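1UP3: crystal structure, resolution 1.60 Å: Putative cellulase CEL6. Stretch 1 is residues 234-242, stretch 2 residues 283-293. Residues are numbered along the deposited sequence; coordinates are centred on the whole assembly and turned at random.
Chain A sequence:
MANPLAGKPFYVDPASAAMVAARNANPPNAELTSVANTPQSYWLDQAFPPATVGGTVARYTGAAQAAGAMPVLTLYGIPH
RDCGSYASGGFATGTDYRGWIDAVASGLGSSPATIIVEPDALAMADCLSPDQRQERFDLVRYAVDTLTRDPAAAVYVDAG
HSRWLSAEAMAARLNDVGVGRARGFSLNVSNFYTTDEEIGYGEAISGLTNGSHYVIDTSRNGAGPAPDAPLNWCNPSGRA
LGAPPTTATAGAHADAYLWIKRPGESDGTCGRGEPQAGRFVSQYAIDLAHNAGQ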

# COMPACT_ATOMS: atom_id res chain seq x y z
N CYS A 234 -6.99 -11.77 8.00
CA CYS A 234 -5.84 -12.66 7.77
C CYS A 234 -6.27 -13.83 6.88
O CYS A 234 -6.89 -14.78 7.33
CB CYS A 234 -5.31 -13.11 9.13
SG CYS A 234 -3.56 -13.50 9.18
N ASN A 235 -5.97 -13.72 5.59
CA ASN A 235 -6.41 -14.69 4.57
C ASN A 235 -7.88 -15.15 4.70
O ASN A 235 -8.14 -16.36 4.69
CB ASN A 235 -5.52 -15.92 4.58
CG ASN A 235 -4.06 -15.63 4.21
OD1 ASN A 235 -3.80 -14.74 3.39
ND2 ASN A 235 -3.11 -16.38 4.79
N PRO A 236 -8.85 -14.24 4.80
CA PRO A 236 -10.26 -14.68 4.85
C PRO A 236 -10.72 -15.31 3.55
O PRO A 236 -10.30 -14.96 2.47
CB PRO A 236 -11.02 -13.39 5.09
CG PRO A 236 -10.11 -12.32 4.48
CD PRO A 236 -8.71 -12.78 4.79
N SER A 237 -11.64 -16.26 3.68
CA SER A 237 -12.30 -16.78 2.51
C SER A 237 -13.49 -15.91 2.12
O SER A 237 -13.93 -15.02 2.86
CB SER A 237 -12.71 -18.23 2.75
OG SER A 237 -13.69 -18.27 3.76
N GLY A 238 -14.01 -16.16 0.92
CA GLY A 238 -15.21 -15.51 0.41
C GLY A 238 -15.07 -14.05 -0.02
O GLY A 238 -16.08 -13.35 -0.23
N ARG A 239 -13.84 -13.56 -0.10
CA ARG A 239 -13.57 -12.19 -0.54
C ARG A 239 -13.41 -12.16 -2.06
O ARG A 239 -13.07 -13.15 -2.67
CB ARG A 239 -12.30 -11.62 0.13
CG ARG A 239 -12.30 -11.65 1.66
CD ARG A 239 -13.54 -11.10 2.34
NE ARG A 239 -14.49 -12.15 2.64
CZ ARG A 239 -15.82 -12.02 2.67
NH1 ARG A 239 -16.45 -10.91 2.34
NH2 ARG A 239 -16.53 -13.07 3.01
N ALA A 240 -13.54 -10.98 -2.65
CA ALA A 240 -13.50 -10.84 -4.10
C ALA A 240 -12.63 -9.67 -4.47
O ALA A 240 -12.59 -8.68 -3.74
CB ALA A 240 -14.91 -10.62 -4.61
N LEU A 241 -11.97 -9.76 -5.62
CA LEU A 241 -11.33 -8.59 -6.21
C LEU A 241 -12.33 -7.45 -6.26
O LEU A 241 -13.54 -7.66 -6.59
CB LEU A 241 -10.89 -8.88 -7.63
CG LEU A 241 -9.93 -10.04 -7.84
CD1 LEU A 241 -9.76 -10.21 -9.35
CD2 LEU A 241 -8.61 -9.81 -7.15
N GLY A 242 -11.83 -6.24 -5.96
CA GLY A 242 -12.61 -5.03 -6.09
C GLY A 242 -12.35 -4.30 -7.40
O GLY A 242 -11.72 -4.85 -8.33
N GLN A 283 -3.70 -20.18 -5.78
CA GLN A 283 -5.06 -20.49 -5.37
C GLN A 283 -5.76 -19.29 -4.75
O GLN A 283 -6.94 -19.09 -4.96
CB GLN A 283 -5.09 -21.68 -4.38
CG GLN A 283 -6.50 -22.08 -3.99
CD GLN A 283 -7.17 -22.80 -5.11
OE1 GLN A 283 -6.65 -23.83 -5.56
NE2 GLN A 283 -8.27 -22.24 -5.64
N TYR A 284 -5.05 -18.51 -3.95
CA TYR A 284 -5.62 -17.31 -3.35
C TYR A 284 -6.03 -16.29 -4.42
O TYR A 284 -7.16 -15.74 -4.35
CB TYR A 284 -4.66 -16.66 -2.37
CG TYR A 284 -4.50 -17.37 -1.02
CD1 TYR A 284 -5.08 -18.61 -0.76
CD2 TYR A 284 -3.64 -16.85 -0.09
CE1 TYR A 284 -4.89 -19.24 0.46
CE2 TYR A 284 -3.43 -17.46 1.16
CZ TYR A 284 -4.07 -18.64 1.42
OH TYR A 284 -3.89 -19.28 2.65
N ALA A 285 -5.15 -16.06 -5.39
CA ALA A 285 -5.50 -15.16 -6.51
C ALA A 285 -6.71 -15.68 -7.31
O ALA A 285 -7.64 -14.92 -7.64
CB ALA A 285 -4.31 -14.90 -7.41
N ILE A 286 -6.70 -16.98 -7.59
CA ILE A 286 -7.80 -17.59 -8.33
C ILE A 286 -9.13 -17.46 -7.57
O ILE A 286 -10.16 -17.13 -8.16
CB ILE A 286 -7.44 -19.05 -8.66
CG1 ILE A 286 -6.34 -19.06 -9.69
CG2 ILE A 286 -8.64 -19.84 -9.18
CD1 ILE A 286 -5.56 -20.37 -9.81
N ASP A 287 -9.12 -17.73 -6.26
CA ASP A 287 -10.36 -17.61 -5.48
C ASP A 287 -10.90 -16.16 -5.44
O ASP A 287 -12.10 -15.92 -5.60
CB ASP A 287 -10.18 -18.17 -4.07
CG ASP A 287 -9.94 -19.71 -4.05
OD1 ASP A 287 -10.13 -20.41 -5.07
OD2 ASP A 287 -9.57 -20.29 -3.02
N LEU A 288 -10.00 -15.18 -5.24
CA LEU A 288 -10.41 -13.78 -5.28
C LEU A 288 -11.05 -13.41 -6.62
O LEU A 288 -12.07 -12.73 -6.65
CB LEU A 288 -9.22 -12.85 -5.02
CG LEU A 288 -8.74 -12.85 -3.55
CD1 LEU A 288 -7.35 -12.31 -3.48
CD2 LEU A 288 -9.66 -12.01 -2.64
N ALA A 289 -10.46 -13.86 -7.71
CA ALA A 289 -11.01 -13.62 -9.06
C ALA A 289 -12.32 -14.38 -9.29
O ALA A 289 -13.30 -13.80 -9.81
CB ALA A 289 -10.00 -14.03 -10.12
N HIS A 290 -12.35 -15.67 -8.94
CA HIS A 290 -13.59 -16.45 -9.04
C HIS A 290 -14.74 -15.81 -8.28
O HIS A 290 -15.88 -15.79 -8.76
CB HIS A 290 -13.37 -17.86 -8.47
CG HIS A 290 -14.50 -18.80 -8.70
ND1 HIS A 290 -14.78 -19.34 -9.94
CD2 HIS A 290 -15.44 -19.30 -7.85
CE1 HIS A 290 -15.83 -20.14 -9.84
NE2 HIS A 290 -16.25 -20.13 -8.59
N ASN A 291 -14.49 -15.33 -7.07
CA ASN A 291 -15.53 -14.70 -6.27
C ASN A 291 -16.01 -13.38 -6.87
O ASN A 291 -17.12 -12.94 -6.55
CB ASN A 291 -15.05 -14.51 -4.83
CG ASN A 291 -14.83 -15.86 -4.09
OD1 ASN A 291 -15.34 -16.92 -4.52
ND2 ASN A 291 -14.08 -15.82 -2.99
N ALA A 292 -15.17 -12.77 -7.72
CA ALA A 292 -15.55 -11.56 -8.47
C ALA A 292 -16.26 -11.94 -9.78
O ALA A 292 -16.50 -11.06 -10.62
CB ALA A 292 -14.31 -10.71 -8.76
N GLY A 293 -16.52 -13.24 -9.96
CA GLY A 293 -17.21 -13.74 -11.15
C GLY A 293 -16.34 -13.95 -12.36
O GLY A 293 -16.87 -14.25 -13.45
O HOH W 1 -13.41 -18.03 -1.14

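The most unusual feature of this contact is the busy carbonyl of Leu 288. Its oxygen sits near the C-terminal end of the helix in stretch 2 and accepts a hydrogen bond from outside that helix. The backbone N of Leu 241 donates to Leu 288 O at 3.1 Å, with an N-H...acceptor angle of 165°. Within stretch 2, the bond from Ala 292 N to the same Leu 288 O is weak, at 3.3 Å. Ala 240 CA adds a CA-H...O contact to Leu 288 O at 3.5 Å. An irregular strip of chain thus docks on the last part of the helix through a main-chain hydrogen bond.

A second hydrogen bond lies close by. Asn 291 ND2 donates to Arg 239 O at 2.9 Å, with an angle of 162°. The CA-to-CB bond of Asn 291 points toward stretch 1, and with chi1 in the m rotamer its amide reaches the carbonyl. The same nitrogen also donates to water 1, 3.0 Å from Asn 291 ND2. Water 1 accepts a second bond from Gly 238 N at 2.8 Å, so it bridges the two stretches. A side-chain amide suits this place because its nitrogen has two hydrogens to give, one to the carbonyl and one to the water.

Gly 238 has a positive phi of 73°, which by itself favours glycine. A CB here would point away from the helix and would clash with Arg 239 NH2. That arginine turns the end of its side chain away from stretch 2 and back along its own stretch. Arg 239 NE donates to Ser 237 O at 2.9 Å, and Arg 239 NH2 donates to the same Ser 237 O at 3.3 Å. The charged end is therefore held apart from the helix. The aliphatic base remains in the contact, with Arg 239 CB 3.8 Å from Leu 288 CD2.

The apolar part of the contact centres on Leu 241, which has the largest area covered by the other stretch. Leu 241 CD2 lies 3.8 Å from Leu 288 CB, and Leu 241 CD1 lies 3.9 Å from Ala 289 CB. Leu 241 CB is 4.0 Å from Ala 292 CB. Leu 241 and Leu 288 are both buried, and their branched hydrocarbon chains fit such a setting. Ala 240 is also buried. Its small side chain goes with a close approach of the backbones: Ala 240 CA and Leu 288 CA are 4.4 Å apart. Ala 240 CB packs 3.9 Å from Asn 291 CB and 4.2 Å from Ala 292 CB.

The chains are farther apart at Asn 235 and Tyr 284, whose CA atoms are 8.4 Å apart. Both CA-to-CB bonds point toward the other stretch, and the side chains span the gap. Asn 235 OD1 comes within 3.5 Å of Tyr 284 CE2, at an oblique angle to the ring. Both polar side-chain atoms of Asn 235, OD1 and ND2, are hydrogen-bonded elsewhere in the structure. In all, the two stretches bury 445 Å² between them.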